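PDB 6WH7: penaeus monodon metallodensovirus major capsid protein from Penaeus monodon metallodensovirus, which forms the icosahedral capsid of a shrimp-infecting densovirus, sixty copies assembling into the shell that probably encloses and delivers the viral genome. Local coordinates for residues P253-R266 and R356-H369. Residues are numbered along the deposited sequence; the frame is centred on the assembly and turned at random.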
loop_
_atom_site.group_PDB
_atom_site.type_symbol
_atom_site.label_atom_id
_atom_site.label_comp_id
_atom_site.label_asym_id
_atom_site.label_seq_id
_atom_site.Cartn_x
_atom_site.Cartn_y
_atom_site.Cartn_z
ATOM N N PRO A 253 43.905 -49.400 -78.589
ATOM C CA PRO A 253 44.615 -49.716 -77.351
ATOM C C PRO A 253 45.737 -50.706 -77.607
ATOM O O PRO A 253 45.555 -51.717 -78.286
ATOM C CB PRO A 253 43.519 -50.306 -76.463
ATOM C CG PRO A 253 42.517 -50.814 -77.403
ATOM C CD PRO A 253 42.512 -49.858 -78.546
ATOM N N THR A 254 46.905 -50.401 -77.060
ATOM C CA THR A 254 48.097 -51.211 -77.228
ATOM C C THR A 254 48.468 -51.871 -75.908
ATOM O O THR A 254 48.165 -51.360 -74.830
ATOM C CB THR A 254 49.256 -50.370 -77.761
ATOM O OG1 THR A 254 49.444 -49.227 -76.925
ATOM C CG2 THR A 254 48.958 -49.908 -79.164
ATOM N N SER A 255 49.116 -53.023 -76.010
ATOM C CA SER A 255 49.211 -53.942 -74.891
ATOM C C SER A 255 50.209 -53.469 -73.842
ATOM O O SER A 255 51.084 -52.637 -74.091
ATOM C CB SER A 255 49.601 -55.334 -75.378
ATOM O OG SER A 255 50.890 -55.324 -75.960
ATOM N N LYS A 256 50.050 -54.035 -72.645
ATOM C CA LYS A 256 50.984 -53.923 -71.529
ATOM C C LYS A 256 51.035 -52.527 -70.932
ATOM O O LYS A 256 52.051 -52.129 -70.369
ATOM C CB LYS A 256 52.382 -54.378 -71.936
ATOM C CG LYS A 256 52.390 -55.784 -72.480
ATOM C CD LYS A 256 51.795 -56.746 -71.477
ATOM C CE LYS A 256 51.818 -58.164 -72.006
ATOM N NZ LYS A 256 51.230 -59.112 -71.030
ATOM N N HIS A 257 49.939 -51.791 -71.019
ATOM C CA HIS A 257 49.783 -50.536 -70.298
ATOM C C HIS A 257 48.323 -50.125 -70.381
ATOM O O HIS A 257 47.507 -50.790 -71.025
ATOM C CB HIS A 257 50.691 -49.443 -70.846
ATOM C CG HIS A 257 50.551 -49.218 -72.315
ATOM N ND1 HIS A 257 51.207 -49.987 -73.247
ATOM C CD2 HIS A 257 49.822 -48.320 -73.015
ATOM C CE1 HIS A 257 50.902 -49.564 -74.457
ATOM N NE2 HIS A 257 50.057 -48.556 -74.344
ATOM N N ILE A 258 48.003 -49.025 -69.732
ATOM C CA ILE A 258 46.640 -48.520 -69.750
ATOM C C ILE A 258 46.424 -47.696 -71.005
ATOM O O ILE A 258 47.334 -47.046 -71.526
ATOM C CB ILE A 258 46.323 -47.710 -68.483
ATOM C CG1 ILE A 258 47.249 -46.515 -68.385
ATOM C CG2 ILE A 258 46.432 -48.583 -67.262
ATOM C CD1 ILE A 258 46.931 -45.612 -67.277
ATOM N N ASN A 259 45.197 -47.741 -71.498
ATOM C CA ASN A 259 44.776 -47.034 -72.687
ATOM C C ASN A 259 43.493 -46.295 -72.368
ATOM O O ASN A 259 42.859 -46.526 -71.340
ATOM C CB ASN A 259 44.561 -47.998 -73.851
ATOM C CG ASN A 259 45.827 -48.677 -74.272
ATOM O OD1 ASN A 259 45.901 -49.895 -74.311
ATOM N ND2 ASN A 259 46.825 -47.893 -74.628
ATOM N N VAL A 260 43.117 -45.393 -73.251
ATOM C CA VAL A 260 41.854 -44.685 -73.130
ATOM C C VAL A 260 40.785 -45.516 -73.809
ATOM O O VAL A 260 40.936 -45.918 -74.967
ATOM C CB VAL A 260 41.942 -43.290 -73.750
ATOM C CG1 VAL A 260 40.634 -42.572 -73.601
ATOM C CG2 VAL A 260 43.018 -42.530 -73.089
ATOM N N ARG A 261 39.713 -45.785 -73.090
ATOM C CA ARG A 261 38.647 -46.628 -73.591
ATOM C C ARG A 261 37.333 -45.889 -73.426
ATOM O O ARG A 261 37.086 -45.284 -72.384
ATOM C CB ARG A 261 38.613 -47.955 -72.846
ATOM C CG ARG A 261 39.920 -48.709 -72.886
ATOM C CD ARG A 261 40.318 -49.060 -74.293
ATOM N NE ARG A 261 39.346 -49.927 -74.944
ATOM C CZ ARG A 261 39.332 -51.247 -74.829
ATOM N NH1 ARG A 261 40.242 -51.859 -74.093
ATOM N NH2 ARG A 261 38.413 -51.957 -75.458
ATOM N N GLY A 262 36.504 -45.931 -74.460
ATOM C CA GLY A 262 35.213 -45.284 -74.391
ATOM C C GLY A 262 34.259 -46.010 -73.464
ATOM O O GLY A 262 34.301 -47.227 -73.313
ATOM N N VAL A 263 33.374 -45.239 -72.846
ATOM C CA VAL A 263 32.503 -45.710 -71.778
ATOM C C VAL A 263 31.196 -44.929 -71.843
ATOM O O VAL A 263 31.187 -43.757 -72.227
ATOM C CB VAL A 263 33.205 -45.554 -70.408
ATOM C CG1 VAL A 263 32.250 -45.740 -69.273
ATOM C CG2 VAL A 263 34.311 -46.563 -70.261
ATOM N N ASN A 264 30.088 -45.590 -71.510
ATOM C CA ASN A 264 28.809 -45.004 -71.091
ATOM C C ASN A 264 27.804 -44.574 -72.155
ATOM O O ASN A 264 26.821 -43.953 -71.765
ATOM C CB ASN A 264 28.981 -43.801 -70.150
ATOM C CG ASN A 264 29.235 -44.212 -68.738
ATOM O OD1 ASN A 264 28.948 -45.339 -68.355
ATOM N ND2 ASN A 264 29.745 -43.293 -67.938
ATOM N N ASN A 265 28.032 -44.765 -73.447
ATOM C CA ASN A 265 26.966 -44.430 -74.392
ATOM C C ASN A 265 26.506 -42.983 -74.326
ATOM O O ASN A 265 25.451 -42.692 -73.762
ATOM C CB ASN A 265 25.737 -45.318 -74.192
ATOM C CG ASN A 265 24.670 -45.069 -75.239
ATOM O OD1 ASN A 265 24.967 -44.702 -76.367
ATOM N ND2 ASN A 265 23.421 -45.249 -74.858
ATOM N N ARG A 266 27.298 -42.063 -74.843
ATOM C CA ARG A 266 26.820 -40.728 -75.152
ATOM C C ARG A 266 26.788 -40.615 -76.665
ATOM O O ARG A 266 27.816 -40.786 -77.321
ATOM C CB ARG A 266 27.717 -39.657 -74.541
ATOM C CG ARG A 266 27.149 -38.273 -74.608
ATOM C CD ARG A 266 28.166 -37.277 -74.138
ATOM N NE ARG A 266 28.530 -37.470 -72.746
ATOM C CZ ARG A 266 27.928 -36.875 -71.728
ATOM N NH1 ARG A 266 26.938 -36.027 -71.948
ATOM N NH2 ARG A 266 28.330 -37.114 -70.495
ATOM N N ARG A 356 22.399 -45.981 -65.404
ATOM C CA ARG A 356 23.731 -46.047 -64.827
ATOM C C ARG A 356 24.801 -46.200 -65.891
ATOM O O ARG A 356 25.964 -45.881 -65.635
ATOM C CB ARG A 356 23.810 -47.206 -63.843
ATOM C CG ARG A 356 22.901 -47.056 -62.651
ATOM C CD ARG A 356 23.237 -48.075 -61.596
ATOM N NE ARG A 356 23.077 -49.436 -62.087
ATOM C CZ ARG A 356 21.946 -50.121 -62.034
ATOM N NH1 ARG A 356 20.871 -49.572 -61.503
ATOM N NH2 ARG A 356 21.891 -51.352 -62.506
ATOM N N ASN A 357 24.436 -46.687 -67.068
ATOM C CA ASN A 357 25.338 -46.772 -68.201
ATOM C C ASN A 357 25.310 -45.530 -69.061
ATOM O O ASN A 357 25.876 -45.547 -70.145
ATOM C CB ASN A 357 25.014 -47.985 -69.070
ATOM C CG ASN A 357 25.330 -49.275 -68.394
ATOM O OD1 ASN A 357 24.548 -50.214 -68.426
ATOM N ND2 ASN A 357 26.484 -49.332 -67.759
ATOM N N LYS A 358 24.609 -44.490 -68.639
ATOM C CA LYS A 358 24.582 -43.213 -69.330
ATOM C C LYS A 358 25.020 -42.145 -68.345
ATOM O O LYS A 358 24.649 -42.188 -67.171
ATOM C CB LYS A 358 23.183 -42.892 -69.859
ATOM C CG LYS A 358 22.657 -43.876 -70.878
ATOM C CD LYS A 358 21.334 -43.426 -71.454
ATOM C CE LYS A 358 20.196 -43.407 -70.472
ATOM N NZ LYS A 358 19.764 -44.753 -70.083
ATOM N N GLY A 359 25.821 -41.204 -68.799
ATOM C CA GLY A 359 26.277 -40.163 -67.912
ATOM C C GLY A 359 27.665 -39.702 -68.294
ATOM O O GLY A 359 28.140 -39.967 -69.393
ATOM N N GLY A 360 28.299 -39.019 -67.352
ATOM C CA GLY A 360 29.508 -38.279 -67.635
ATOM C C GLY A 360 30.702 -39.154 -67.941
ATOM O O GLY A 360 30.680 -40.378 -67.829
ATOM N N LYS A 361 31.780 -38.482 -68.340
ATOM C CA LYS A 361 33.079 -39.096 -68.575
ATOM C C LYS A 361 32.974 -40.190 -69.628
ATOM O O LYS A 361 32.879 -41.375 -69.302
ATOM C CB LYS A 361 33.683 -39.641 -67.285
ATOM C CG LYS A 361 35.151 -39.966 -67.446
ATOM C CD LYS A 361 35.787 -40.573 -66.211
ATOM C CE LYS A 361 35.480 -42.053 -66.108
ATOM N NZ LYS A 361 36.186 -42.682 -64.966
ATOM N N MET A 362 32.924 -39.791 -70.895
ATOM C CA MET A 362 32.813 -40.735 -71.995
ATOM C C MET A 362 33.976 -41.706 -72.110
ATOM O O MET A 362 33.919 -42.593 -72.963
ATOM C CB MET A 362 32.670 -39.986 -73.311
ATOM C CG MET A 362 31.291 -39.467 -73.564
ATOM S SD MET A 362 31.178 -38.754 -75.196
ATOM C CE MET A 362 31.744 -37.124 -74.824
ATOM N N SER A 363 35.032 -41.566 -71.321
ATOM C CA SER A 363 36.143 -42.496 -71.417
ATOM C C SER A 363 36.649 -42.856 -70.034
ATOM O O SER A 363 36.446 -42.127 -69.068
ATOM C CB SER A 363 37.299 -41.922 -72.224
ATOM O OG SER A 363 37.874 -40.830 -71.541
ATOM N N MET A 364 37.335 -43.985 -69.954
ATOM C CA MET A 364 38.057 -44.373 -68.757
ATOM C C MET A 364 39.451 -44.809 -69.165
ATOM O O MET A 364 39.764 -44.940 -70.347
ATOM C CB MET A 364 37.355 -45.494 -67.985
ATOM C CG MET A 364 37.458 -46.858 -68.611
ATOM S SD MET A 364 36.698 -48.075 -67.541
ATOM C CE MET A 364 37.909 -48.146 -66.235
ATOM N N LEU A 365 40.296 -45.016 -68.176
ATOM C CA LEU A 365 41.692 -45.345 -68.406
ATOM C C LEU A 365 41.856 -46.800 -67.984
ATOM O O LEU A 365 41.701 -47.129 -66.807
ATOM C CB LEU A 365 42.576 -44.393 -67.611
ATOM C CG LEU A 365 43.929 -44.016 -68.173
ATOM C CD1 LEU A 365 43.825 -43.895 -69.665
ATOM C CD2 LEU A 365 44.303 -42.686 -67.594
ATOM N N PHE A 366 42.142 -47.671 -68.943
ATOM C CA PHE A 366 41.919 -49.098 -68.777
ATOM C C PHE A 366 43.090 -49.858 -69.380
ATOM O O PHE A 366 43.552 -49.517 -70.467
ATOM C CB PHE A 366 40.597 -49.477 -69.458
ATOM C CG PHE A 366 40.167 -50.887 -69.244
ATOM C CD1 PHE A 366 39.458 -51.237 -68.115
ATOM C CD2 PHE A 366 40.441 -51.856 -70.179
ATOM C CE1 PHE A 366 39.047 -52.523 -67.918
ATOM C CE2 PHE A 366 40.033 -53.147 -69.981
ATOM C CZ PHE A 366 39.335 -53.478 -68.849
ATOM N N ASP A 367 43.571 -50.883 -68.681
ATOM C CA ASP A 367 44.782 -51.560 -69.123
ATOM C C ASP A 367 44.511 -52.436 -70.340
ATOM O O ASP A 367 43.371 -52.758 -70.669
ATOM C CB ASP A 367 45.393 -52.414 -68.014
ATOM C CG ASP A 367 44.556 -53.626 -67.666
ATOM O OD1 ASP A 367 43.409 -53.741 -68.131
ATOM O OD2 ASP A 367 45.062 -54.489 -66.924
ATOM N N HIS A 368 45.584 -52.816 -71.019
ATOM C CA HIS A 368 45.476 -53.703 -72.163
ATOM C C HIS A 368 46.596 -54.725 -72.084
ATOM O O HIS A 368 47.691 -54.421 -71.609
ATOM C CB HIS A 368 45.533 -52.914 -73.473
ATOM C CG HIS A 368 45.101 -53.694 -74.672
ATOM N ND1 HIS A 368 45.950 -54.515 -75.377
ATOM C CD2 HIS A 368 43.898 -53.779 -75.286
ATOM C CE1 HIS A 368 45.292 -55.070 -76.379
ATOM N NE2 HIS A 368 44.045 -54.641 -76.344
ATOM N N HIS A 369 46.311 -55.938 -72.536
ATOM C CA HIS A 369 47.246 -57.045 -72.419
ATOM C C HIS A 369 47.587 -57.647 -73.773
ATOM O O HIS A 369 46.777 -57.614 -74.696
ATOM C CB HIS A 369 46.666 -58.114 -71.500
ATOM C CG HIS A 369 46.539 -57.681 -70.075
ATOM N ND1 HIS A 369 47.597 -57.704 -69.196
ATOM C CD2 HIS A 369 45.492 -57.169 -69.389
ATOM C CE1 HIS A 369 47.199 -57.261 -68.019
ATOM N NE2 HIS A 369 45.926 -56.924 -68.111
#
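O of G360 accepts a hydrogen bond from ND2 of N264, 3.1 Å away, and lies in the plane of that amide. M362 then crosses the R266 side chain at about a right angle. Its SD is 3.5 Å from CD of R266, while its CG meets the guanidinium edge in plane. O of M362 accepts a hydrogen bond from N of V263 at 2.7 Å. From S363 the chain is a strand, paired antiparallel with strand 257-262 as a two-stranded beta ribbon. M364 and R261 exchange two backbone hydrogen bonds, and CG of M364 touches CG2 of V263. The ribbon lies at the capsid's subunit contacts, flanked by two neighbouring copies. L365 packs its CG on CD1 of I258 at 3.5 Å. F366 and N259 exchange two backbone hydrogen bonds. CB of F366 meets CG of R261 at 3.6 Å, with ring and guanidinium planes 81° apart. NE of R261 pairs with D367 of one neighbouring subunit. D367 bridges likewise to R261 of the other neighbour and accepts a hydrogen bond from N of G262 there. H368 faces K256 and H257 in a G1 beta bulge. With CG anti to the backbone N (chi1 -166°), its CD2 meets CB of P253.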